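Local coordinates for uncharacterized protein, DUF633, LMOf2365_1472 (Listeria monocytogenes str. 4b F2365, PDB 3GNL), which is of unknown function but belongs to the tRNA (adenine(22)-N(1))-methyltransferase family and probably methylates an adenine of tRNA with S-adenosylmethionine as donor, at residues 60-65 / 74-79; 119-124 / 139-144; 147-150 / 155-158; 174-179 / 225-230. All blocks are in the same frame, centred on the assembly; numbering follows the deposited sequence.

Interaction 1. Residues 60-65 / 74-79; sequences SAQKQV and IDVRKG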
loop_
_atom_site.group_PDB
_atom_site.type_symbol
_atom_site.label_atom_id
_atom_site.label_comp_id
_atom_site.label_asym_id
_atom_site.label_seq_id
_atom_site.Cartn_x
_atom_site.Cartn_y
_atom_site.Cartn_z
ATOM N N SER A 60 -18.166 -12.247 -6.814
ATOM C CA SER A 60 -18.637 -10.905 -6.504
ATOM C C SER A 60 -18.075 -9.925 -7.537
ATOM O O SER A 60 -18.773 -9.007 -7.996
ATOM C CB SER A 60 -18.151 -10.528 -5.111
ATOM O OG SER A 60 -18.988 -11.058 -4.092
ATOM N N ALA A 61 -16.789 -10.099 -7.897
ATOM C CA ALA A 61 -16.172 -9.180 -8.871
ATOM C C ALA A 61 -16.732 -9.395 -10.271
ATOM O O ALA A 61 -17.017 -8.409 -10.977
ATOM C CB ALA A 61 -14.654 -9.295 -8.866
ATOM N N GLN A 62 -16.926 -10.660 -10.671
ATOM C CA GLN A 62 -17.562 -10.965 -11.962
ATOM C C GLN A 62 -18.931 -10.311 -12.060
ATOM O O GLN A 62 -19.254 -9.716 -13.117
ATOM C CB GLN A 62 -17.728 -12.472 -12.141
ATOM C CG GLN A 62 -16.499 -13.206 -12.614
ATOM C CD GLN A 62 -16.685 -14.734 -12.597
ATOM O OE1 GLN A 62 -17.057 -15.307 -11.568
ATOM N NE2 GLN A 62 -16.441 -15.394 -13.744
ATOM N N LYS A 63 -19.701 -10.381 -10.977
ATOM C CA LYS A 63 -21.077 -9.848 -10.984
ATOM C C LYS A 63 -21.092 -8.342 -11.033
ATOM O O LYS A 63 -21.915 -7.775 -11.719
ATOM C CB LYS A 63 -21.920 -10.363 -9.827
ATOM C CG LYS A 63 -22.298 -11.839 -10.002
ATOM C CD LYS A 63 -23.142 -12.309 -8.853
ATOM C CE LYS A 63 -23.615 -13.777 -9.018
ATOM N NZ LYS A 63 -24.786 -13.904 -9.958
ATOM N N GLN A 64 -20.151 -7.688 -10.361
ATOM C CA GLN A 64 -20.094 -6.230 -10.413
ATOM C C GLN A 64 -19.745 -5.760 -11.828
ATOM O O GLN A 64 -20.339 -4.769 -12.321
ATOM C CB GLN A 64 -19.078 -5.706 -9.386
ATOM C CG GLN A 64 -18.773 -4.215 -9.497
ATOM C CD GLN A 64 -19.961 -3.327 -9.174
ATOM O OE1 GLN A 64 -20.702 -3.559 -8.228
ATOM N NE2 GLN A 64 -20.128 -2.279 -9.966
ATOM N N VAL A 65 -18.817 -6.445 -12.489
ATOM C CA VAL A 65 -18.352 -6.079 -13.833
ATOM C C VAL A 65 -19.549 -6.233 -14.801
ATOM O O VAL A 65 -19.790 -5.337 -15.622
ATOM C CB VAL A 65 -17.112 -6.905 -14.299
ATOM C CG1 VAL A 65 -16.804 -6.719 -15.781
ATOM C CG2 VAL A 65 -15.879 -6.488 -13.435
ATOM N N ILE A 74 -13.023 -5.095 -18.882
ATOM C CA ILE A 74 -12.492 -5.636 -17.627
ATOM C C ILE A 74 -12.573 -7.141 -17.597
ATOM O O ILE A 74 -13.668 -7.732 -17.750
ATOM C CB ILE A 74 -13.198 -5.072 -16.401
ATOM C CG1 ILE A 74 -13.186 -3.520 -16.439
ATOM C CG2 ILE A 74 -12.570 -5.644 -15.133
ATOM C CD1 ILE A 74 -13.992 -2.923 -15.366
ATOM N N ASP A 75 -11.411 -7.750 -17.431
ATOM C CA ASP A 75 -11.284 -9.178 -17.318
ATOM C C ASP A 75 -11.176 -9.495 -15.837
ATOM O O ASP A 75 -10.312 -8.956 -15.136
ATOM C CB ASP A 75 -10.005 -9.683 -17.994
ATOM C CG ASP A 75 -10.052 -9.639 -19.542
ATOM O OD1 ASP A 75 -11.165 -9.536 -20.135
ATOM O OD2 ASP A 75 -8.953 -9.725 -20.161
ATOM N N VAL A 76 -12.059 -10.340 -15.352
ATOM C CA VAL A 76 -11.937 -10.848 -13.998
ATOM C C VAL A 76 -11.267 -12.197 -14.072
ATOM O O VAL A 76 -11.730 -13.103 -14.785
ATOM C CB VAL A 76 -13.286 -10.934 -13.280
ATOM C CG1 VAL A 76 -13.119 -11.415 -11.817
ATOM C CG2 VAL A 76 -14.006 -9.582 -13.359
ATOM N N ARG A 77 -10.164 -12.332 -13.346
ATOM C CA ARG A 77 -9.376 -13.539 -13.384
ATOM C C ARG A 77 -9.065 -14.112 -11.997
ATOM O O ARG A 77 -8.770 -13.363 -11.051
ATOM C CB ARG A 77 -8.067 -13.248 -14.087
ATOM C CG ARG A 77 -8.252 -12.835 -15.552
ATOM C CD ARG A 77 -6.924 -12.603 -16.238
ATOM N NE ARG A 77 -7.081 -11.896 -17.525
ATOM C CZ ARG A 77 -6.071 -11.500 -18.300
ATOM N NH1 ARG A 77 -4.792 -11.679 -17.933
ATOM N NH2 ARG A 77 -6.319 -10.866 -19.452
ATOM N N LYS A 78 -9.148 -15.435 -11.878
ATOM C CA LYS A 78 -8.765 -16.155 -10.660
ATOM C C LYS A 78 -7.285 -16.544 -10.697
ATOM O O LYS A 78 -6.810 -17.168 -11.655
ATOM C CB LYS A 78 -9.652 -17.381 -10.454
ATOM C CG LYS A 78 -9.312 -18.170 -9.178
ATOM C CD LYS A 78 -10.538 -18.467 -8.319
ATOM C CE LYS A 78 -11.356 -19.644 -8.851
ATOM N NZ LYS A 78 -12.298 -20.232 -7.834
ATOM N N GLY A 79 -6.560 -16.166 -9.644
ATOM C CA GLY A 79 -5.149 -16.453 -9.539
ATOM C C GLY A 79 -4.566 -15.891 -8.254
ATOM O O GLY A 79 -5.124 -14.951 -7.646
#
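Val-65 and Val-76 meet across this contact without any flat group between them; the guanidinium of Arg-77 belongs to the other side of the strand and has Asp-75 OD2 in plane at its edge. That bond, Arg-77 NH2 to Asp-75 OD2 at 3.0 Å, is part of a salt bridge made on the anti side of the carboxylate oxygen. NH1 of Arg-77 has further partners in Asp-89 and the carbonyl of Val-84, so the group is held at two of its nitrogens. On the helix-facing side the packing is purely apolar. Val-65 CG2 touches Val-76 CG2 at 3.6 Å and Ile-74 CG2 at 3.8 Å, the two valines lying alongside with opposite senses. The two elements belong to a right-handed Rossmann-type beta-alpha-beta unit, strand 45-52, helix 55-67 and strand 74-78; its segment 60-65 runs nearly antiparallel to edge strand 74-78, at 169°, the axes of these two approaching to 8.6 Å. Alternation along the strand directs Ile-74 and Val-76 to the helix, and such beta-branched residues favour the extended backbone. With CG1 anti to the backbone N (chi1 -177°), Val-76 sends that methyl to Ala-61 CB, 3.9 Å from Val-76 CG1, where a small residue suits so close a helix face. Gln-62 contributes its aliphatic part, CG reaching Val-76 CG1 at 3.9 Å, while Phe-58 also packs on Val-76.

Interaction 2. Residues 119-124 / 139-144; sequences TKLILQ and NNWLIT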
loop_
_atom_site.group_PDB
_atom_site.type_symbol
_atom_site.label_atom_id
_atom_site.label_comp_id
_atom_site.label_asym_id
_atom_site.label_seq_id
_atom_site.Cartn_x
_atom_site.Cartn_y
_atom_site.Cartn_z
ATOM N N THR A 119 4.838 0.542 -15.382
ATOM C CA THR A 119 5.454 1.847 -15.081
ATOM C C THR A 119 4.913 2.551 -13.807
ATOM O O THR A 119 5.342 3.664 -13.436
ATOM C CB THR A 119 5.343 2.818 -16.278
ATOM O OG1 THR A 119 3.979 2.888 -16.725
ATOM C CG2 THR A 119 6.226 2.351 -17.457
ATOM N N LYS A 120 3.927 1.925 -13.164
ATOM C CA LYS A 120 3.340 2.538 -11.973
ATOM C C LYS A 120 2.801 1.458 -11.067
ATOM O O LYS A 120 2.134 0.520 -11.523
ATOM C CB LYS A 120 2.274 3.557 -12.340
ATOM C CG LYS A 120 1.633 4.317 -11.147
ATOM C CD LYS A 120 0.963 5.650 -11.494
ATOM C CE LYS A 120 -0.097 5.480 -12.587
ATOM N NZ LYS A 120 -0.619 6.830 -12.823
ATOM N N LEU A 121 3.120 1.546 -9.766
ATOM C CA LEU A 121 2.474 0.690 -8.756
ATOM C C LEU A 121 1.768 1.632 -7.812
ATOM O O LEU A 121 2.311 2.665 -7.411
ATOM C CB LEU A 121 3.475 -0.156 -7.932
ATOM C CG LEU A 121 4.449 -1.054 -8.675
ATOM C CD1 LEU A 121 5.550 -1.659 -7.752
ATOM C CD2 LEU A 121 3.666 -2.159 -9.364
ATOM N N ILE A 122 0.539 1.270 -7.456
ATOM C CA ILE A 122 -0.204 2.010 -6.429
ATOM C C ILE A 122 -0.520 1.010 -5.307
ATOM O O ILE A 122 -1.278 0.013 -5.516
ATOM C CB ILE A 122 -1.514 2.570 -6.953
ATOM C CG1 ILE A 122 -1.245 3.515 -8.141
ATOM C CG2 ILE A 122 -2.208 3.329 -5.835
ATOM C CD1 ILE A 122 -2.503 3.774 -9.026
ATOM N N LEU A 123 0.133 1.184 -4.148
ATOM C CA LEU A 123 0.055 0.120 -3.121
ATOM C C LEU A 123 -0.576 0.726 -1.875
ATOM O O LEU A 123 -0.284 1.873 -1.501
ATOM C CB LEU A 123 1.467 -0.401 -2.786
ATOM C CG LEU A 123 2.307 -0.812 -3.973
ATOM C CD1 LEU A 123 3.667 -1.297 -3.418
ATOM C CD2 LEU A 123 1.594 -1.888 -4.814
ATOM N N GLN A 124 -1.462 -0.048 -1.241
ATOM C CA GLN A 124 -2.123 0.444 -0.039
ATOM C C GLN A 124 -2.045 -0.678 0.992
ATOM O O GLN A 124 -2.938 -1.491 1.073
ATOM C CB GLN A 124 -3.547 0.890 -0.348
ATOM C CG GLN A 124 -4.260 1.539 0.874
ATOM C CD GLN A 124 -4.925 0.498 1.739
ATOM O OE1 GLN A 124 -5.756 -0.246 1.252
ATOM N NE2 GLN A 124 -4.522 0.413 3.017
ATOM N N ASN A 139 14.708 -2.799 -4.925
ATOM C CA ASN A 139 14.435 -3.032 -6.346
ATOM C C ASN A 139 14.486 -1.779 -7.222
ATOM O O ASN A 139 14.109 -1.821 -8.392
ATOM C CB ASN A 139 13.105 -3.760 -6.462
ATOM C CG ASN A 139 13.176 -5.144 -5.877
ATOM O OD1 ASN A 139 13.556 -6.082 -6.569
ATOM N ND2 ASN A 139 12.825 -5.298 -4.577
ATOM N N ASN A 140 14.967 -0.662 -6.677
ATOM C CA ASN A 140 15.037 0.600 -7.415
ATOM C C ASN A 140 13.733 1.041 -8.071
ATOM O O ASN A 140 13.691 1.378 -9.258
ATOM C CB ASN A 140 16.202 0.623 -8.437
ATOM C CG ASN A 140 17.581 0.672 -7.759
ATOM O OD1 ASN A 140 17.703 1.026 -6.595
ATOM N ND2 ASN A 140 18.619 0.323 -8.500
ATOM N N TRP A 141 12.673 1.067 -7.262
ATOM C CA TRP A 141 11.467 1.804 -7.596
ATOM C C TRP A 141 11.383 3.083 -6.773
ATOM O O TRP A 141 11.418 3.028 -5.515
ATOM C CB TRP A 141 10.201 0.966 -7.368
ATOM C CG TRP A 141 10.026 -0.169 -8.373
ATOM C CD1 TRP A 141 10.803 -1.247 -8.517
ATOM C CD2 TRP A 141 8.965 -0.297 -9.339
ATOM N NE1 TRP A 141 10.332 -2.058 -9.549
ATOM C CE2 TRP A 141 9.208 -1.475 -10.064
ATOM C CE3 TRP A 141 7.879 0.508 -9.693
ATOM C CZ2 TRP A 141 8.350 -1.909 -11.099
ATOM C CZ3 TRP A 141 7.031 0.083 -10.744
ATOM C CH2 TRP A 141 7.279 -1.114 -11.418
ATOM N N LEU A 142 11.282 4.233 -7.411
ATOM C CA LEU A 142 11.096 5.476 -6.711
ATOM C C LEU A 142 9.672 5.624 -6.171
ATOM O O LEU A 142 8.698 5.300 -6.856
ATOM C CB LEU A 142 11.434 6.644 -7.642
ATOM C CG LEU A 142 11.776 8.037 -7.184
ATOM C CD1 LEU A 142 12.966 8.061 -6.165
ATOM C CD2 LEU A 142 12.165 8.829 -8.427
ATOM N N ILE A 143 9.527 6.131 -4.948
ATOM C CA ILE A 143 8.236 6.595 -4.476
ATOM C C ILE A 143 7.985 8.026 -4.981
ATOM O O ILE A 143 8.768 8.966 -4.721
ATOM C CB ILE A 143 8.183 6.520 -2.920
ATOM C CG1 ILE A 143 8.363 5.064 -2.503
ATOM C CG2 ILE A 143 6.848 7.097 -2.356
ATOM C CD1 ILE A 143 8.767 4.894 -0.957
ATOM N N THR A 144 6.916 8.195 -5.773
ATOM C CA THR A 144 6.613 9.478 -6.369
ATOM C C THR A 144 5.483 10.243 -5.745
ATOM O O THR A 144 5.434 11.450 -5.849
ATOM C CB THR A 144 6.303 9.307 -7.853
ATOM O OG1 THR A 144 5.244 8.365 -7.978
ATOM C CG2 THR A 144 7.534 8.717 -8.551
#
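Leu-121 lies over one face of the Trp-141 indole, and this CH-pi contact is the heart of the pairing. Leu-121 CD1 sits 3.8 Å from the centroid of the six-membered ring of Trp-141, only 16° off the ring normal, displaced slightly toward the rim. Leu-121 CD1 also approaches Trp-141 CE3 at 3.7 Å. Ordinary apolar packing adds to this: Leu-121 CG comes to 3.5 Å from Trp-141 CZ3, and the two side chains cross at about a right angle. A branched aliphatic residue suits this buried place because its apolar methyl can rest on the pi face of an indole. The indole reaches past the intervening strand 154-163: strands 120-125 and 141-151 are not neighbours in this class I methyltransferase-like fold, since strand 154-163 runs between them, and the CA atoms of Leu-121 and Trp-141 stay 9.1 Å apart. With CG placed anti to the carbonyl carbon (chi1 -71°), the long side chain of Trp-141 bridges that distance. Trp-135 of helix 129-139 meets the indole with planes at about 40° and touches Leu-121 too. Backbone contacts are slighter: Lys-120 N lies near the ring plane, 4.3 Å from Trp-141 CZ3, while the lysine's ammonium turns elsewhere, to the Tyr-18 carbonyl and Glu-23. Asn-140, with positive phi in a Schellman motif that ends the preceding helix, delivers the chain to Trp-141.

Interaction 3. Residues 147-150 / 155-158; sequences AILR and VYEI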
loop_
_atom_site.group_PDB
_atom_site.type_symbol
_atom_site.label_atom_id
_atom_site.label_comp_id
_atom_site.label_asym_id
_atom_site.label_seq_id
_atom_site.Cartn_x
_atom_site.Cartn_y
_atom_site.Cartn_z
ATOM N N ALA A 147 0.009 9.242 0.257
ATOM C CA ALA A 147 -1.096 9.850 0.958
ATOM C C ALA A 147 -1.321 9.104 2.258
ATOM O O ALA A 147 -1.022 7.916 2.363
ATOM C CB ALA A 147 -2.373 9.858 0.129
ATOM N N ILE A 148 -1.896 9.819 3.206
ATOM C CA ILE A 148 -2.315 9.226 4.487
ATOM C C ILE A 148 -3.697 9.755 4.757
ATOM O O ILE A 148 -3.949 10.953 4.583
ATOM C CB ILE A 148 -1.269 9.446 5.660
ATOM C CG1 ILE A 148 -1.574 8.537 6.843
ATOM C CG2 ILE A 148 -1.051 10.905 5.997
ATOM C CD1 ILE A 148 -0.455 8.456 7.887
ATOM N N LEU A 149 -4.614 8.860 5.128
ATOM C CA LEU A 149 -5.975 9.308 5.378
ATOM C C LEU A 149 -6.558 8.513 6.525
ATOM O O LEU A 149 -6.016 7.457 6.922
ATOM C CB LEU A 149 -6.827 9.201 4.107
ATOM C CG LEU A 149 -6.998 7.830 3.450
ATOM C CD1 LEU A 149 -8.269 7.063 3.876
ATOM C CD2 LEU A 149 -7.001 8.005 1.935
ATOM N N ARG A 150 -7.650 9.019 7.077
ATOM C CA ARG A 150 -8.357 8.287 8.126
ATOM C C ARG A 150 -9.783 8.023 7.626
ATOM O O ARG A 150 -10.453 8.922 7.137
ATOM C CB ARG A 150 -8.319 9.087 9.443
ATOM C CG ARG A 150 -8.947 8.350 10.653
ATOM C CD ARG A 150 -8.634 8.915 12.045
ATOM N NE ARG A 150 -8.144 10.294 12.063
ATOM C CZ ARG A 150 -6.930 10.645 12.496
ATOM N NH1 ARG A 150 -6.555 11.907 12.481
ATOM N NH2 ARG A 150 -6.095 9.727 12.959
ATOM N N VAL A 155 -6.330 4.497 10.202
ATOM C CA VAL A 155 -5.419 5.304 9.348
ATOM C C VAL A 155 -4.853 4.419 8.227
ATOM O O VAL A 155 -4.342 3.344 8.502
ATOM C CB VAL A 155 -4.291 5.990 10.172
ATOM C CG1 VAL A 155 -3.361 6.823 9.269
ATOM C CG2 VAL A 155 -4.903 6.931 11.156
ATOM N N TYR A 156 -4.900 4.896 6.974
ATOM C CA TYR A 156 -4.409 4.138 5.840
ATOM C C TYR A 156 -3.363 4.957 5.110
ATOM O O TYR A 156 -3.548 6.148 4.848
ATOM C CB TYR A 156 -5.533 3.881 4.831
ATOM C CG TYR A 156 -6.656 3.063 5.374
ATOM C CD1 TYR A 156 -6.514 1.687 5.498
ATOM C CD2 TYR A 156 -7.840 3.672 5.790
ATOM C CE1 TYR A 156 -7.547 0.894 6.048
ATOM C CE2 TYR A 156 -8.903 2.893 6.346
ATOM C CZ TYR A 156 -8.728 1.512 6.450
ATOM O OH TYR A 156 -9.743 0.705 6.988
ATOM N N GLU A 157 -2.310 4.286 4.693
ATOM C CA GLU A 157 -1.258 4.885 3.864
ATOM C C GLU A 157 -1.326 4.315 2.455
ATOM O O GLU A 157 -1.621 3.117 2.267
ATOM C CB GLU A 157 0.125 4.591 4.455
ATOM C CG GLU A 157 0.427 5.279 5.810
ATOM C CD GLU A 157 1.464 4.499 6.592
ATOM O OE1 GLU A 157 1.211 3.312 6.974
ATOM O OE2 GLU A 157 2.521 5.066 6.832
ATOM N N ILE A 158 -1.045 5.192 1.487
ATOM C CA ILE A 158 -1.015 4.816 0.041
ATOM C C ILE A 158 0.325 5.299 -0.492
ATOM O O ILE A 158 0.822 6.358 -0.101
ATOM C CB ILE A 158 -2.166 5.502 -0.725
ATOM C CG1 ILE A 158 -3.506 5.001 -0.137
ATOM C CG2 ILE A 158 -2.072 5.210 -2.261
ATOM C CD1 ILE A 158 -4.653 5.848 -0.522
#
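Ala-147 and Ile-158 are joined by a reciprocal pair of backbone hydrogen bonds, Ala-147 N to Ile-158 O at 3.0 Å and Ile-158 N to Ala-147 O at 2.9 Å. A second such pair unites Leu-149 N with Tyr-156 O at 2.9 Å and Tyr-156 N with Leu-149 O at 2.8 Å; the last is the straightest of the four, 168° at the hydrogen. Weaker CA-H...O contacts fill in between, for instance from Ile-148 CA to the Tyr-156 carbonyl. The pattern is that of an antiparallel beta hairpin, with Ile-148/Glu-157 and Arg-150/Val-155 as its non-hydrogen-bonded pairs; strand 141-151 is the edge of the sheet and strand 154-163 lies inward, next to strand 120-125. Beta-branched Ile-148, Val-155 and Ile-158 favour the extended backbone. Apolar contacts divide between the two faces. Where Ile-148 and Val-155 lie, packing is tight: Ile-148 CG1 reaches Val-155 CG1 at 3.5 Å, and Ile-148 CD1 runs beside the methylene CG of Glu-157. Arg-150, its chain bent at chi3, folds back so that NH2 lies 3.5 Å from Val-155 CG2. Helix 187-208 covers this face through Ile-188 and Lys-192. On the other face Leu-149 takes the unfavourable chi1 of 60°, and its methyls spread over neighbours, CD1 at the Tyr-156 ring and CD2 at Ile-158 CD1. Small Ala-147 sits opposite Ile-158, where Lys-14 and Tyr-18 pack close.

Interaction 4. Residues 174-179 / 225-230; sequences EIFFGP and EHKIAL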
loop_
_atom_site.group_PDB
_atom_site.type_symbol
_atom_site.label_atom_id
_atom_site.label_comp_id
_atom_site.label_asym_id
_atom_site.label_seq_id
_atom_site.Cartn_x
_atom_site.Cartn_y
_atom_site.Cartn_z
ATOM N N GLU A 174 12.730 7.915 6.031
ATOM C CA GLU A 174 11.906 7.807 4.820
ATOM C C GLU A 174 11.283 6.421 4.714
ATOM O O GLU A 174 10.124 6.279 4.295
ATOM C CB GLU A 174 12.733 8.177 3.582
ATOM C CG GLU A 174 13.093 9.631 3.554
ATOM C CD GLU A 174 14.046 9.994 2.409
ATOM O OE1 GLU A 174 14.973 9.226 2.145
ATOM O OE2 GLU A 174 13.799 11.049 1.785
ATOM N N ILE A 175 12.020 5.358 5.027
ATOM C CA ILE A 175 11.429 4.006 5.016
ATOM C C ILE A 175 10.286 3.862 6.053
ATOM O O ILE A 175 9.244 3.256 5.772
ATOM C CB ILE A 175 12.519 2.945 5.194
ATOM C CG1 ILE A 175 13.226 2.761 3.837
ATOM C CG2 ILE A 175 12.004 1.596 5.621
ATOM C CD1 ILE A 175 14.484 1.991 3.939
ATOM N N PHE A 176 10.501 4.360 7.268
ATOM C CA PHE A 176 9.530 4.137 8.351
ATOM C C PHE A 176 8.304 4.994 8.176
ATOM O O PHE A 176 7.209 4.517 8.509
ATOM C CB PHE A 176 10.236 4.506 9.677
ATOM C CG PHE A 176 9.563 4.051 10.935
ATOM C CD1 PHE A 176 10.007 2.890 11.581
ATOM C CD2 PHE A 176 8.579 4.825 11.527
ATOM C CE1 PHE A 176 9.417 2.467 12.805
ATOM C CE2 PHE A 176 7.996 4.414 12.768
ATOM C CZ PHE A 176 8.411 3.248 13.370
ATOM N N PHE A 177 8.450 6.222 7.691
ATOM C CA PHE A 177 7.401 7.230 7.664
ATOM C C PHE A 177 6.835 7.573 6.282
ATOM O O PHE A 177 5.692 8.071 6.162
ATOM C CB PHE A 177 7.850 8.513 8.334
ATOM C CG PHE A 177 8.210 8.331 9.783
ATOM C CD1 PHE A 177 7.198 8.117 10.714
ATOM C CD2 PHE A 177 9.544 8.376 10.198
ATOM C CE1 PHE A 177 7.503 7.949 12.077
ATOM C CE2 PHE A 177 9.876 8.214 11.540
ATOM C CZ PHE A 177 8.859 7.990 12.492
ATOM N N GLY A 178 7.685 7.380 5.281
ATOM C CA GLY A 178 7.319 7.742 3.907
ATOM C C GLY A 178 8.025 9.019 3.519
ATOM O O GLY A 178 7.853 10.070 4.146
ATOM N N PRO A 179 8.768 8.994 2.396
ATOM C CA PRO A 179 9.466 10.219 2.008
ATOM C C PRO A 179 8.567 11.406 1.659
ATOM O O PRO A 179 8.931 12.533 1.933
ATOM C CB PRO A 179 10.313 9.778 0.792
ATOM C CG PRO A 179 9.485 8.643 0.204
ATOM C CD PRO A 179 8.950 7.888 1.449
ATOM N N GLU A 225 12.694 2.285 22.246
ATOM C CA GLU A 225 13.422 3.564 22.337
ATOM C C GLU A 225 13.818 4.104 20.955
ATOM O O GLU A 225 13.720 5.308 20.727
ATOM C CB GLU A 225 14.664 3.464 23.234
ATOM C CG GLU A 225 14.308 3.332 24.727
ATOM C CD GLU A 225 15.506 2.923 25.596
ATOM O OE1 GLU A 225 16.471 2.322 25.077
ATOM O OE2 GLU A 225 15.449 3.196 26.810
ATOM N N HIS A 226 14.240 3.196 20.084
ATOM C CA HIS A 226 14.662 3.542 18.711
ATOM C C HIS A 226 13.475 4.100 17.928
ATOM O O HIS A 226 13.585 5.140 17.251
ATOM C CB HIS A 226 15.220 2.305 17.986
ATOM C CG HIS A 226 15.642 2.547 16.560
ATOM N ND1 HIS A 226 16.536 3.537 16.192
ATOM C CD2 HIS A 226 15.340 1.876 15.417
ATOM C CE1 HIS A 226 16.739 3.488 14.883
ATOM N NE2 HIS A 226 16.030 2.486 14.390
ATOM N N LYS A 227 12.337 3.420 18.042
ATOM C CA LYS A 227 11.153 3.896 17.359
ATOM C C LYS A 227 10.669 5.247 17.870
ATOM O O LYS A 227 10.311 6.130 17.089
ATOM C CB LYS A 227 10.013 2.880 17.427
ATOM C CG LYS A 227 10.275 1.521 16.744
ATOM C CD LYS A 227 8.969 0.735 16.842
ATOM C CE LYS A 227 9.181 -0.729 16.966
ATOM N NZ LYS A 227 8.815 -1.426 15.730
ATOM N N ILE A 228 10.677 5.438 19.186
ATOM C CA ILE A 228 10.287 6.731 19.745
ATOM C C ILE A 228 11.244 7.850 19.252
ATOM O O ILE A 228 10.805 8.935 18.908
ATOM C CB ILE A 228 10.271 6.677 21.338
ATOM C CG1 ILE A 228 9.177 5.743 21.855
ATOM C CG2 ILE A 228 10.182 8.048 21.957
ATOM C CD1 ILE A 228 9.518 5.258 23.278
ATOM N N ALA A 229 12.548 7.559 19.253
ATOM C CA ALA A 229 13.543 8.530 18.785
ATOM C C ALA A 229 13.311 8.895 17.308
ATOM O O ALA A 229 13.380 10.079 16.945
ATOM C CB ALA A 229 14.951 7.998 19.023
ATOM N N LEU A 230 12.930 7.907 16.509
ATOM C CA LEU A 230 12.602 8.222 15.101
ATOM C C LEU A 230 11.412 9.176 14.984
ATOM O O LEU A 230 11.392 10.088 14.153
ATOM C CB LEU A 230 12.336 6.948 14.299
ATOM C CG LEU A 230 13.516 6.025 14.031
ATOM C CD1 LEU A 230 13.038 4.661 13.552
ATOM C CD2 LEU A 230 14.459 6.688 13.001
#
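The carbonyl oxygen of Leu-230 meets the ring of Phe-177 at two carbons, CE2 at 3.6 Å and CZ at 3.7 Å from Leu-230 O. It comes obliquely, a ring packing on helix backbone, and no hydrogen bond crosses between the two segments. Phe-177 CE2 also touches Leu-230 CB, at 3.9 Å. The adjacent ring, Phe-176, takes the leucine on its face: Leu-230 CD1 stands 4.0 Å above that plane, offset toward the rim. The same methyl lies over the His-226 ring, one turn earlier on its own helix, so it is lodged between two flat groups. Phe-176 sets its CG anti to the backbone N (chi1 -166°), which carries the ring toward the 225-230 helix and brings its CE1 within 4.1 Å of Lys-227 CG. Only the aliphatic part of the lysine is used in this contact, crossing the phenylalanine at about a right angle. Within 174-179 the Phe-176 edge meets the Phe-177 face, Phe-176 CD2 lying 3.2 Å above the ring centre and Phe-177 CG in the plane of Phe-176. Trp-193 of helix 187-208 meets both rings, edge-to-face with Phe-177, and Trp-200 touches Phe-176 and Lys-227. Gly-178, with positive phi, breaks the helix directly after Phe-177. Helix 172-177 thus packs on the long hairpin of helices 187-208 and 215-235, consistent with the C-terminal coiled-coil extension of this tRNA methyltransferase family beside its Rossmann-like sheet.

How the interactions relate
Interactions 1, 2 and 3 reach the same seven-stranded sheet, interaction 1 at one edge strand, 74-78, and interaction 3 at the other, 141-151; their centres are 26 Å apart. Interaction 2 lies between them in chain order and touches interaction 3, where Gln-124 CG packs 3.4 Å from Glu-157 O and 3.7 Å from Ile-158 CG1. Interaction 4 belongs to the helices after the sheet, yet Ile-143 CD1 of interaction 2 meets its Pro-179 CD at 3.8 Å. Interactions 1 and 4 lie on opposite sides of the chain's centre, with centres 39 Å apart. Interaction 1 belongs to the parallel half of the sheet, whose strand ends bind S-adenosylmethionine in related methyltransferases; no ligand site is established here.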